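Putative xanthine dehydrogenase YAGS fad-binding subunit (Escherichia coli, PDB 5G5G) probably oxidises aldehydes to carboxylic acids in the periplasm, this large subunit holding the molybdenum centre and its pterin cytosine dinucleotide within a three-chain enzyme. Local coordinates at residues C[56-61]-C[134-139]; C[105-110]-C[342-347]; C[185-190]-C[278-283]; C[314-319]-C[336-341]. All coordinates share one frame; numbering follows the deposited sequence.

In the fold
The four contacts lead from the hammerhead region toward the molybdenum site. Contact 1 closes within the hammerhead range, and contact 2, its centre about 11 Å away, joins the same region to the molybdopterin-binding range; along the chain their segments alternate. Contacts 3 and 4 come in series inside the loop that contact 2 closes. Contact 3 lies about 12 Å from contact 2, centre to centre, and is tied to it by a probable hydrogen bond from His281 to Pro344 O. Contact 4, about 17 Å from contact 3 between centres, is linked to it by the Arg282 to Glu317 salt bridge. Loops thus connect the three-stranded sheet, the strand 331-340 and the metal pocket.

Contact 1 of 4, residues C[56-61]-C[134-139]; sequences SAIAKG and YRRNKG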
loop_
_atom_site.group_PDB
_atom_site.type_symbol
_atom_site.label_atom_id
_atom_site.label_comp_id
_atom_site.label_asym_id
_atom_site.label_seq_id
_atom_site.Cartn_x
_atom_site.Cartn_y
_atom_site.Cartn_z
ATOM N N SER C 56 4.605 -2.745 22.275
ATOM C CA SER C 56 5.706 -3.488 22.870
ATOM C C SER C 56 7.015 -3.260 22.120
ATOM O O SER C 56 7.087 -3.354 20.873
ATOM C CB SER C 56 5.431 -4.983 22.846
ATOM O OG SER C 56 6.562 -5.645 23.413
ATOM N N ALA C 57 8.060 -3.034 22.891
ATOM C CA ALA C 57 9.417 -2.882 22.348
ATOM C C ALA C 57 10.108 -4.238 22.104
ATOM O O ALA C 57 11.177 -4.268 21.479
ATOM C CB ALA C 57 10.268 -2.000 23.249
ATOM N N ILE C 58 9.528 -5.324 22.594
ATOM C CA ILE C 58 10.076 -6.627 22.378
ATOM C C ILE C 58 9.075 -7.543 21.710
ATOM O O ILE C 58 7.832 -7.360 21.807
ATOM C CB ILE C 58 10.570 -7.303 23.666
ATOM C CG1 ILE C 58 9.430 -7.687 24.585
ATOM C CG2 ILE C 58 11.558 -6.419 24.398
ATOM C CD1 ILE C 58 9.857 -8.497 25.766
ATOM N N ALA C 59 9.615 -8.589 21.071
ATOM C CA ALA C 59 8.759 -9.588 20.435
ATOM C C ALA C 59 8.010 -10.415 21.442
ATOM O O ALA C 59 6.835 -10.749 21.222
ATOM C CB ALA C 59 9.581 -10.527 19.560
ATOM N N LYS C 60 8.670 -10.788 22.539
ATOM C CA LYS C 60 8.138 -11.871 23.370
ATOM C C LYS C 60 8.813 -11.934 24.733
ATOM O O LYS C 60 10.063 -11.856 24.831
ATOM C CB LYS C 60 8.352 -13.249 22.690
ATOM C CG LYS C 60 7.647 -14.406 23.415
ATOM C CD LYS C 60 8.038 -15.815 22.990
ATOM C CE LYS C 60 7.015 -16.763 23.594
ATOM N NZ LYS C 60 7.129 -18.162 23.137
ATOM N N GLY C 61 7.971 -12.109 25.746
ATOM C CA GLY C 61 8.399 -12.086 27.126
ATOM C C GLY C 61 7.327 -11.539 28.058
ATOM O O GLY C 61 6.130 -11.689 27.822
ATOM N N TYR C 134 11.013 -4.871 30.478
ATOM C CA TYR C 134 10.765 -6.230 30.010
ATOM C C TYR C 134 11.847 -7.263 30.392
ATOM O O TYR C 134 13.022 -6.916 30.592
ATOM C CB TYR C 134 10.730 -6.247 28.488
ATOM C CG TYR C 134 9.890 -5.207 27.802
ATOM C CD1 TYR C 134 10.400 -3.929 27.537
ATOM C CD2 TYR C 134 8.617 -5.523 27.339
ATOM C CE1 TYR C 134 9.652 -2.970 26.868
ATOM C CE2 TYR C 134 7.862 -4.589 26.666
ATOM C CZ TYR C 134 8.388 -3.326 26.414
ATOM O OH TYR C 134 7.657 -2.409 25.715
ATOM N N ARG C 135 11.394 -8.512 30.419
ATOM C CA ARG C 135 12.217 -9.726 30.463
ATOM C C ARG C 135 11.904 -10.493 29.167
ATOM O O ARG C 135 10.811 -11.026 29.014
ATOM C CB ARG C 135 11.811 -10.558 31.677
ATOM C CG ARG C 135 12.608 -11.843 31.896
ATOM C CD ARG C 135 13.989 -11.569 32.485
ATOM N NE ARG C 135 14.843 -12.775 32.423
ATOM C CZ ARG C 135 15.605 -13.256 33.418
ATOM N NH1 ARG C 135 15.694 -12.653 34.607
ATOM N NH2 ARG C 135 16.319 -14.360 33.215
ATOM N N ARG C 136 12.854 -10.531 28.238
ATOM C CA ARG C 136 12.645 -11.298 27.014
ATOM C C ARG C 136 12.574 -12.769 27.295
ATOM O O ARG C 136 13.228 -13.281 28.236
ATOM C CB ARG C 136 13.796 -11.103 26.056
ATOM C CG ARG C 136 13.984 -9.720 25.515
ATOM C CD ARG C 136 15.118 -9.779 24.494
ATOM N NE ARG C 136 15.321 -8.459 23.905
ATOM C CZ ARG C 136 14.660 -7.972 22.860
ATOM N NH1 ARG C 136 13.725 -8.688 22.232
ATOM N NH2 ARG C 136 14.967 -6.746 22.432
ATOM N N ASN C 137 11.765 -13.484 26.518
ATOM C CA ASN C 137 11.764 -14.941 26.529
ATOM C C ASN C 137 12.157 -15.390 25.132
ATOM O O ASN C 137 12.107 -14.596 24.190
ATOM C CB ASN C 137 10.399 -15.506 26.934
ATOM C CG ASN C 137 10.037 -15.200 28.387
ATOM O OD1 ASN C 137 10.802 -14.559 29.131
ATOM N ND2 ASN C 137 8.853 -15.633 28.789
ATOM N N LYS C 138 12.614 -16.639 25.043
ATOM C CA LYS C 138 12.979 -17.285 23.790
ATOM C C LYS C 138 11.748 -17.491 22.907
ATOM O O LYS C 138 10.688 -17.951 23.354
ATOM C CB LYS C 138 13.654 -18.627 24.086
ATOM C CG LYS C 138 14.056 -19.431 22.856
ATOM C CD LYS C 138 15.307 -18.796 22.233
ATOM C CE LYS C 138 15.462 -19.089 20.738
ATOM N NZ LYS C 138 16.496 -20.130 20.525
ATOM N N GLY C 139 11.883 -17.098 21.652
ATOM C CA GLY C 139 10.819 -17.273 20.689
ATOM C C GLY C 139 11.279 -17.987 19.426
ATOM O O GLY C 139 12.450 -18.209 19.221
HETATM O O HOH W 1 13.494 -5.445 19.936
HETATM O O HOH W 2 12.410 -7.963 19.961
HETATM O O HOH W 3 11.924 -10.945 22.906
#
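Gly61 and Arg136 form an antiparallel non-hydrogen-bonded pair, CA to CA 4.3 Å, and beside it Asn137 N donates to Lys60 O at 2.9 Å. A CB on Gly61 would run into Arg135 O. Tyr134 carries the other end: Ile58 CG2 lies over one face of its ring, off centre, in a CH-pi contact, while CG1, set between the backbone N and carbonyl carbon (chi1 69°), sends CD1 to within 3.6 Å of Tyr134 CD2. The phenol oxygen accepts from Ala57 N at 2.9 Å, almost straight (167°). A phenylalanine in place of Tyr134 would probably leave the Ala57 N-H without its acceptor and one tie between loop 56-61 and the strand lost. Arg136, extended from CG to NE, spreads its guanidinium over Ile58, with CG2 3.7 Å above the plane. Three waters then tie that group to the loop: one from NH2 to Ala57 O, two from NH1 to Ala59 N and Lys60 O. Strand 131-136 is an edge of the three-stranded antiparallel sheet; 61-67 is its middle strand, and Gly61 is also backbone-bonded to Ile105 at the end of strand 104-105.

Contact 2 of 4, residues C[105-110]-C[342-347]; sequences IEHYHQ and DLPEGN
His107 and Pro344 meet in a buried loop-to-loop packing, where the loop ahead of strand 111-117 in the hammerhead region lies against the loop that leaves strand 331-340 in the molybdopterin-binding region. The closest approach is His107 CB to Pro344 CA, 3.6 Å. The two side chains cross obliquely, with His107 ND1 4.0 Å from Pro344 CB. In the histidine, chi1 65° puts CG between the backbone N and carbonyl carbon, and with chi2 near 85° ND1 faces its own loop: it donates to Tyr108 O at 2.8 Å, coming from above the carbonyl plane. Gln110 CB covers one face of the ring, so the group that meets the proline is held by its own segment.

Two waters supply the polar link. One donates to both Glu106 O and Asp342 OD1; the other accepts from Tyr108 N and donates to Asp342 O. The second Asp342 oxygen, OD2, is bonded to Ala140 N. Within 105-110 the Gln110 amide ties the loop to Glu106 twice: Gln110 OE1 accepts from Glu106 N (2.9 Å, 170°), and Gln110 NE2 donates to Glu106 OE2, met from above the carboxylate plane.

Outside the pair, Tyr108 OH is hydrogen-bonded to an acidic side chain of another protein chain. His107 to Gln110 is a type II beta turn, closed by Gln110 N to His107 O at 3.2 Å, with His109 in the positive-phi third place; it presents His107 to Pro344 and Tyr108 N to one of the two bridging waters, where the hammerhead and molybdopterin-binding regions meet.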
loop_
_atom_site.group_PDB
_atom_site.type_symbol
_atom_site.label_atom_id
_atom_site.label_comp_id
_atom_site.label_asym_id
_atom_site.label_seq_id
_atom_site.Cartn_x
_atom_site.Cartn_y
_atom_site.Cartn_z
ATOM N N ILE C 105 3.747 -10.402 26.887
ATOM C CA ILE C 105 3.920 -9.859 25.533
ATOM C C ILE C 105 3.937 -11.047 24.543
ATOM O O ILE C 105 4.795 -11.936 24.667
ATOM C CB ILE C 105 5.224 -9.086 25.401
ATOM C CG1 ILE C 105 5.286 -7.906 26.432
ATOM C CG2 ILE C 105 5.423 -8.601 23.988
ATOM C CD1 ILE C 105 4.246 -6.830 26.212
ATOM N N GLU C 106 2.988 -11.023 23.619
ATOM C CA GLU C 106 2.824 -12.045 22.567
ATOM C C GLU C 106 3.486 -11.713 21.239
ATOM O O GLU C 106 3.865 -12.645 20.508
ATOM C CB GLU C 106 1.362 -12.314 22.316
ATOM C CG GLU C 106 0.601 -12.741 23.574
ATOM C CD GLU C 106 -0.871 -12.751 23.293
ATOM O OE1 GLU C 106 -1.301 -13.698 22.687
ATOM O OE2 GLU C 106 -1.604 -11.805 23.616
ATOM N N HIS C 107 3.673 -10.445 20.934
ATOM C CA HIS C 107 4.358 -10.055 19.692
ATOM C C HIS C 107 4.880 -8.647 19.759
ATOM O O HIS C 107 4.395 -7.829 20.551
ATOM C CB HIS C 107 3.431 -10.296 18.440
ATOM C CG HIS C 107 2.199 -9.424 18.413
ATOM N ND1 HIS C 107 2.218 -8.153 17.907
ATOM C CD2 HIS C 107 0.950 -9.611 18.892
ATOM C CE1 HIS C 107 1.005 -7.635 17.974
ATOM N NE2 HIS C 107 0.225 -8.486 18.610
ATOM N N TYR C 108 5.817 -8.337 18.862
ATOM C CA TYR C 108 6.364 -7.006 18.745
ATOM C C TYR C 108 5.238 -6.016 18.391
ATOM O O TYR C 108 4.305 -6.327 17.602
ATOM C CB TYR C 108 7.438 -7.001 17.677
ATOM C CG TYR C 108 8.173 -5.718 17.552
ATOM C CD1 TYR C 108 9.070 -5.281 18.536
ATOM C CD2 TYR C 108 7.954 -4.916 16.479
ATOM C CE1 TYR C 108 9.719 -4.070 18.387
ATOM C CE2 TYR C 108 8.605 -3.734 16.312
ATOM C CZ TYR C 108 9.465 -3.308 17.291
ATOM O OH TYR C 108 10.081 -2.075 17.096
ATOM N N HIS C 109 5.323 -4.829 18.990
ATOM C CA HIS C 109 4.282 -3.780 18.769
ATOM C C HIS C 109 2.879 -4.124 19.224
ATOM O O HIS C 109 1.938 -3.386 18.940
ATOM C CB HIS C 109 4.265 -3.244 17.335
ATOM C CG HIS C 109 5.361 -2.288 17.041
ATOM N ND1 HIS C 109 5.557 -1.789 15.786
ATOM C CD2 HIS C 109 6.320 -1.723 17.822
ATOM C CE1 HIS C 109 6.553 -0.935 15.787
ATOM N NE2 HIS C 109 7.046 -0.882 17.011
ATOM N N GLN C 110 2.704 -5.158 20.033
ATOM C CA GLN C 110 1.418 -5.370 20.665
ATOM C C GLN C 110 1.091 -4.200 21.577
ATOM O O GLN C 110 1.983 -3.707 22.295
ATOM C CB GLN C 110 1.428 -6.668 21.473
ATOM C CG GLN C 110 0.128 -6.976 22.226
ATOM C CD GLN C 110 0.218 -8.326 22.929
ATOM O OE1 GLN C 110 1.295 -8.731 23.404
ATOM N NE2 GLN C 110 -0.905 -9.050 22.963
ATOM N N ASP C 342 6.272 -16.863 17.011
ATOM C CA ASP C 342 5.992 -15.752 17.896
ATOM C C ASP C 342 6.111 -14.414 17.199
ATOM O O ASP C 342 6.382 -13.403 17.830
ATOM C CB ASP C 342 6.951 -15.825 19.096
ATOM C CG ASP C 342 6.755 -17.092 19.886
ATOM O OD1 ASP C 342 5.655 -17.195 20.458
ATOM O OD2 ASP C 342 7.653 -18.001 19.859
ATOM N N LEU C 343 5.982 -14.404 15.882
ATOM C CA LEU C 343 5.792 -13.189 15.126
ATOM C C LEU C 343 4.377 -12.655 15.386
ATOM O O LEU C 343 3.569 -13.311 16.041
ATOM C CB LEU C 343 5.963 -13.491 13.653
ATOM C CG LEU C 343 7.375 -13.822 13.181
ATOM C CD1 LEU C 343 7.345 -14.393 11.778
ATOM C CD2 LEU C 343 8.282 -12.601 13.226
ATOM N N PRO C 344 4.066 -11.449 14.877
ATOM C CA PRO C 344 2.697 -10.960 14.985
ATOM C C PRO C 344 1.667 -11.945 14.378
ATOM O O PRO C 344 2.071 -12.894 13.645
ATOM C CB PRO C 344 2.759 -9.636 14.229
ATOM C CG PRO C 344 4.167 -9.140 14.541
ATOM C CD PRO C 344 4.972 -10.408 14.340
ATOM N N GLU C 345 0.410 -11.742 14.718
ATOM C CA GLU C 345 -0.672 -12.643 14.300
ATOM C C GLU C 345 -0.772 -12.714 12.776
ATOM O O GLU C 345 -0.996 -11.708 12.112
ATOM C CB GLU C 345 -2.034 -12.161 14.820
ATOM C CG GLU C 345 -3.204 -13.109 14.581
ATOM C CD GLU C 345 -4.495 -12.537 15.113
ATOM O OE1 GLU C 345 -4.601 -12.334 16.351
ATOM O OE2 GLU C 345 -5.415 -12.325 14.305
ATOM N N GLY C 346 -0.707 -13.927 12.248
ATOM C CA GLY C 346 -1.021 -14.200 10.875
ATOM C C GLY C 346 -2.526 -14.284 10.707
ATOM O O GLY C 346 -3.243 -14.841 11.553
ATOM N N ASN C 347 -3.021 -13.740 9.612
ATOM C CA ASN C 347 -4.454 -13.820 9.370
ATOM C C ASN C 347 -4.751 -13.450 7.918
ATOM O O ASN C 347 -3.839 -13.260 7.101
ATOM C CB ASN C 347 -5.247 -12.942 10.378
ATOM C CG ASN C 347 -6.545 -13.601 10.842
ATOM O OD1 ASN C 347 -7.327 -14.145 10.021
ATOM N ND2 ASN C 347 -6.816 -13.496 12.113
HETATM O O HOH W 4 4.276 -15.166 21.520
HETATM O O HOH W 5 6.778 -10.580 17.319
#

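Contact 3 of 4, residues C[185-190]-C[278-283]; sequences QSHMAM and NTTHRP
The Arg282 guanidinium receives Gln185 at its edge: NE donates to OE1 at 2.8 Å, with the oxygen close to the guanidinium plane. The amide stands at 78° to that plane although the two side chains lie alongside and point the same way. A water bridges OE1 to Arg282 NH2, so the glutamine oxygen is gripped by NE and the water together. The His187 ring is met at its edge too, where Thr280 OG1 lies near the ring plane, 3.2 Å from CE1. A water lies 2.8 Å from His187 ND1 and donates to Thr279 OG1, and His187 NE2 is bonded to Ala348 O.

The backbones of Gln185 and Arg282 also join in a single antiparallel hydrogen-bonded pair. Gln185 N donates to Arg282 O on a lone pair, a longish 3.2 Å, and Arg282 N returns to Gln185 O at 2.8 Å but well bent, 135°. Arg282 O takes a second donor, His281 ND1, at 3.1 Å from above the carbonyl plane. The other nitrogen of that ring, NE2, is bonded to Pro344 O. A further water spans Ser186 OG and Thr280 O.

Arg282 spends its remaining nitrogens on Glu317, a salt bridge from NH1, and on Arg350 O through NH2. Arg350 and Ala348 line the molybdenum pocket, and the His187 side chain lies about 6 Å from the dioxothiomolybdenum ion, while Met190 touches the two-iron, two-sulfur cluster. The paired loops therefore form a second shell behind the molybdenum site, with His187 and Arg282 holding backbone carbonyls of the first.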
loop_
_atom_site.group_PDB
_atom_site.type_symbol
_atom_site.label_atom_id
_atom_site.label_comp_id
_atom_site.label_asym_id
_atom_site.label_seq_id
_atom_site.Cartn_x
_atom_site.Cartn_y
_atom_site.Cartn_z
ATOM N N GLN C 185 3.188 -11.028 4.142
ATOM C CA GLN C 185 2.737 -9.828 3.422
ATOM C C GLN C 185 1.825 -8.986 4.297
ATOM O O GLN C 185 1.156 -9.490 5.227
ATOM C CB GLN C 185 2.032 -10.178 2.071
ATOM C CG GLN C 185 2.923 -10.990 1.146
ATOM C CD GLN C 185 2.184 -11.609 -0.046
ATOM O OE1 GLN C 185 0.977 -11.780 -0.021
ATOM N NE2 GLN C 185 2.957 -12.023 -1.076
ATOM N N SER C 186 1.685 -7.736 3.893
ATOM C CA SER C 186 0.959 -6.737 4.675
ATOM C C SER C 186 -0.105 -6.026 3.863
ATOM O O SER C 186 0.112 -5.682 2.703
ATOM C CB SER C 186 1.978 -5.707 5.269
ATOM O OG SER C 186 1.442 -5.042 6.399
ATOM N N HIS C 187 -1.226 -5.661 4.511
ATOM C CA HIS C 187 -2.349 -5.092 3.757
ATOM C C HIS C 187 -2.044 -3.712 3.188
ATOM O O HIS C 187 -2.349 -3.392 2.040
ATOM C CB HIS C 187 -3.601 -5.037 4.607
ATOM C CG HIS C 187 -3.843 -6.303 5.340
ATOM N ND1 HIS C 187 -3.247 -6.574 6.568
ATOM C CD2 HIS C 187 -4.567 -7.392 5.015
ATOM C CE1 HIS C 187 -3.596 -7.780 6.946
ATOM N NE2 HIS C 187 -4.404 -8.294 6.027
ATOM N N MET C 188 -1.416 -2.896 4.036
ATOM C CA MET C 188 -1.079 -1.530 3.686
ATOM C C MET C 188 -2.278 -0.741 3.170
ATOM O O MET C 188 -2.171 0.078 2.255
ATOM C CB MET C 188 0.046 -1.460 2.644
ATOM C CG MET C 188 1.259 -2.317 2.941
ATOM S SD MET C 188 2.230 -1.778 4.356
ATOM C CE MET C 188 2.950 -0.347 3.799
ATOM N N ALA C 189 -3.452 -0.949 3.771
ATOM C CA ALA C 189 -4.618 -0.148 3.382
ATOM C C ALA C 189 -4.310 1.308 3.648
ATOM O O ALA C 189 -3.687 1.633 4.675
ATOM C CB ALA C 189 -5.860 -0.569 4.170
ATOM N N MET C 190 -4.720 2.181 2.729
ATOM C CA MET C 190 -4.217 3.555 2.770
ATOM C C MET C 190 -4.767 4.303 3.958
ATOM O O MET C 190 -4.113 5.212 4.418
ATOM C CB MET C 190 -4.503 4.274 1.469
ATOM C CG MET C 190 -3.647 5.516 1.240
ATOM S SD MET C 190 -1.866 5.256 1.277
ATOM C CE MET C 190 -1.700 3.895 0.179
ATOM N N ASN C 278 1.771 -4.402 14.609
ATOM C CA ASN C 278 0.655 -4.397 15.574
ATOM C C ASN C 278 -0.530 -5.228 15.101
ATOM O O ASN C 278 -1.187 -5.879 15.923
ATOM C CB ASN C 278 0.150 -2.974 15.872
ATOM C CG ASN C 278 -1.038 -2.991 16.797
ATOM O OD1 ASN C 278 -2.183 -2.891 16.364
ATOM N ND2 ASN C 278 -0.757 -3.186 18.106
ATOM N N THR C 279 -0.798 -5.194 13.792
ATOM C CA THR C 279 -2.031 -5.752 13.258
ATOM C C THR C 279 -1.733 -7.164 12.724
ATOM O O THR C 279 -0.979 -7.881 13.342
ATOM C CB THR C 279 -2.711 -4.866 12.221
ATOM O OG1 THR C 279 -1.942 -4.683 11.019
ATOM C CG2 THR C 279 -2.951 -3.468 12.819
ATOM N N THR C 280 -2.350 -7.558 11.615
ATOM C CA THR C 280 -2.135 -8.891 11.088
ATOM C C THR C 280 -1.366 -8.815 9.758
ATOM O O THR C 280 -1.242 -7.742 9.160
ATOM C CB THR C 280 -3.451 -9.614 10.856
ATOM O OG1 THR C 280 -4.208 -8.983 9.829
ATOM C CG2 THR C 280 -4.270 -9.638 12.129
ATOM N N HIS C 281 -0.908 -9.982 9.340
ATOM C CA HIS C 281 -0.219 -10.142 8.097
ATOM C C HIS C 281 -0.574 -11.483 7.415
ATOM O O HIS C 281 -0.924 -12.388 8.095
ATOM C CB HIS C 281 1.315 -10.203 8.325
ATOM C CG HIS C 281 1.742 -11.300 9.254
ATOM N ND1 HIS C 281 2.231 -12.504 8.811
ATOM C CD2 HIS C 281 1.720 -11.382 10.604
ATOM C CE1 HIS C 281 2.472 -13.286 9.839
ATOM N NE2 HIS C 281 2.175 -12.628 10.940
ATOM N N ARG C 282 -0.465 -11.546 6.104
ATOM C CA ARG C 282 -0.549 -12.858 5.468
ATOM C C ARG C 282 0.644 -13.702 5.981
ATOM O O ARG C 282 1.742 -13.249 5.887
ATOM C CB ARG C 282 -0.485 -12.807 3.950
ATOM C CG ARG C 282 -0.796 -14.183 3.343
ATOM C CD ARG C 282 -0.511 -14.305 1.848
ATOM N NE ARG C 282 -1.156 -13.277 1.035
ATOM C CZ ARG C 282 -2.440 -13.265 0.624
ATOM N NH1 ARG C 282 -3.336 -14.112 1.101
ATOM N NH2 ARG C 282 -2.869 -12.265 -0.141
ATOM N N PRO C 283 0.404 -14.939 6.452
ATOM C CA PRO C 283 1.533 -15.800 6.798
ATOM C C PRO C 283 2.355 -16.158 5.586
ATOM O O PRO C 283 1.792 -16.471 4.525
ATOM C CB PRO C 283 0.856 -17.050 7.370
ATOM C CG PRO C 283 -0.540 -16.586 7.770
ATOM C CD PRO C 283 -0.887 -15.577 6.767
HETATM O O HOH W 6 -0.811 -10.978 -1.963
HETATM O O HOH W 7 1.285 -6.725 8.508
HETATM O O HOH W 8 -2.576 -4.347 8.153
#

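Contact 4 of 4, residues C[314-319]-C[336-341]; sequences GTPETA and LRLATL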
loop_
_atom_site.group_PDB
_atom_site.type_symbol
_atom_site.label_atom_id
_atom_site.label_comp_id
_atom_site.label_asym_id
_atom_site.label_seq_id
_atom_site.Cartn_x
_atom_site.Cartn_y
_atom_site.Cartn_z
ATOM N N GLY C 314 -3.705 -19.819 16.353
ATOM C CA GLY C 314 -3.981 -19.088 15.139
ATOM C C GLY C 314 -4.225 -19.945 13.913
ATOM O O GLY C 314 -4.062 -21.169 13.932
ATOM N N THR C 315 -4.666 -19.279 12.877
ATOM C CA THR C 315 -5.068 -19.969 11.633
ATOM C C THR C 315 -3.847 -20.354 10.750
ATOM O O THR C 315 -2.897 -19.589 10.652
ATOM C CB THR C 315 -6.019 -19.095 10.789
ATOM O OG1 THR C 315 -6.386 -19.809 9.612
ATOM C CG2 THR C 315 -5.408 -17.821 10.303
ATOM N N PRO C 316 -3.925 -21.517 10.062
ATOM C CA PRO C 316 -2.980 -21.732 8.971
ATOM C C PRO C 316 -3.308 -20.885 7.758
ATOM O O PRO C 316 -4.396 -20.343 7.628
ATOM C CB PRO C 316 -3.169 -23.210 8.600
ATOM C CG PRO C 316 -4.500 -23.604 9.151
ATOM C CD PRO C 316 -4.855 -22.647 10.258
ATOM N N GLU C 317 -2.337 -20.746 6.876
ATOM C CA GLU C 317 -2.610 -20.179 5.538
ATOM C C GLU C 317 -3.021 -21.373 4.620
ATOM O O GLU C 317 -2.252 -22.309 4.379
ATOM C CB GLU C 317 -1.398 -19.396 5.030
ATOM C CG GLU C 317 -1.608 -18.682 3.676
ATOM C CD GLU C 317 -2.614 -17.512 3.662
ATOM O OE1 GLU C 317 -3.146 -17.155 4.726
ATOM O OE2 GLU C 317 -2.792 -16.873 2.603
ATOM N N THR C 318 -4.269 -21.354 4.180
ATOM C CA THR C 318 -4.916 -22.556 3.575
ATOM C C THR C 318 -4.488 -22.716 2.106
ATOM O O THR C 318 -5.317 -22.750 1.188
ATOM C CB THR C 318 -6.443 -22.502 3.747
ATOM O OG1 THR C 318 -6.938 -21.210 3.389
ATOM C CG2 THR C 318 -6.779 -22.745 5.205
ATOM N N ALA C 319 -3.196 -22.927 1.917
ATOM C CA ALA C 319 -2.611 -22.884 0.587
ATOM C C ALA C 319 -2.747 -24.144 -0.297
ATOM O O ALA C 319 -2.297 -24.109 -1.419
ATOM C CB ALA C 319 -1.147 -22.483 0.700
ATOM N N LEU C 336 -1.944 -29.619 5.264
ATOM C CA LEU C 336 -1.397 -28.430 5.913
ATOM C C LEU C 336 -0.542 -28.805 7.100
ATOM O O LEU C 336 -0.819 -29.788 7.812
ATOM C CB LEU C 336 -2.511 -27.456 6.377
ATOM C CG LEU C 336 -3.387 -26.848 5.294
ATOM C CD1 LEU C 336 -4.491 -26.005 5.941
ATOM C CD2 LEU C 336 -2.540 -26.048 4.308
ATOM N N ARG C 337 0.483 -27.990 7.342
ATOM C CA ARG C 337 1.361 -28.148 8.495
ATOM C C ARG C 337 1.486 -26.775 9.157
ATOM O O ARG C 337 1.860 -25.800 8.493
ATOM C CB ARG C 337 2.694 -28.680 8.045
ATOM C CG ARG C 337 2.620 -30.012 7.220
ATOM C CD ARG C 337 2.345 -31.135 8.102
ATOM N NE ARG C 337 2.294 -32.393 7.309
ATOM C CZ ARG C 337 1.210 -32.903 6.717
ATOM N NH1 ARG C 337 0.031 -32.323 6.857
ATOM N NH2 ARG C 337 1.303 -34.092 6.087
ATOM N N LEU C 338 1.184 -26.718 10.453
ATOM C CA LEU C 338 1.115 -25.444 11.157
ATOM C C LEU C 338 2.189 -25.377 12.246
ATOM O O LEU C 338 2.102 -26.102 13.247
ATOM C CB LEU C 338 -0.303 -25.278 11.747
ATOM C CG LEU C 338 -0.517 -23.946 12.472
ATOM C CD1 LEU C 338 -0.266 -22.727 11.624
ATOM C CD2 LEU C 338 -1.926 -23.982 13.023
ATOM N N ALA C 339 3.186 -24.526 12.053
ATOM C CA ALA C 339 4.206 -24.280 13.082
ATOM C C ALA C 339 3.708 -23.225 14.045
ATOM O O ALA C 339 2.818 -22.430 13.716
ATOM C CB ALA C 339 5.503 -23.806 12.449
ATOM N N THR C 340 4.364 -23.190 15.204
ATOM C CA THR C 340 4.179 -22.093 16.148
ATOM C C THR C 340 5.275 -21.050 15.963
ATOM O O THR C 340 6.447 -21.358 16.110
ATOM C CB THR C 340 4.138 -22.639 17.573
ATOM O OG1 THR C 340 2.999 -23.490 17.635
ATOM C CG2 THR C 340 3.955 -21.504 18.587
ATOM N N LEU C 341 4.868 -19.818 15.668
ATOM C CA LEU C 341 5.814 -18.711 15.524
ATOM C C LEU C 341 5.325 -17.570 16.384
ATOM O O LEU C 341 4.135 -17.307 16.383
ATOM C CB LEU C 341 5.963 -18.223 14.078
ATOM C CG LEU C 341 6.484 -19.207 12.986
ATOM C CD1 LEU C 341 6.438 -18.567 11.611
ATOM C CD2 LEU C 341 7.904 -19.654 13.337
#
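Leu336 and Leu338, on one face of strand 331-340, take the loop 314-319 that belongs to the crossover from its parallel neighbour, strand 299-310. The contact is purely apolar in its side chains. Leu336 stands with CG anti to the carbonyl carbon (chi1 -63°) and divides its branches: CD1 meets Pro316 CG at 4.0 Å and Thr318 CG2 at 4.1 Å, while CD2 lies 3.8 Å from Glu317 O and near Ala319 N. The Leu336 and Pro316 side chains cross at about a right angle. Cutting Leu336 back to an alanine would probably open a gap beneath Pro316 and Thr318 and leave the bend above it less supported. Leu338 works further along, its CD1 3.9 Å from Pro316 CA and its CD2 3.6 Å from Gly314 O. Thr315 OG1 donates to Pro316 O at 2.9 Å, in the carbonyl plane on a lone pair, which helps fix the loop before the bend. Glu317 leaves its CA away from the strand, and its OE2 is taken by Gly353 N as well as by Arg282. Thr318 is the centre of an inverse gamma turn, closed by Ala319 N to Glu317 O at 2.7 Å, and the leucine branch packs against the backbone of that turn.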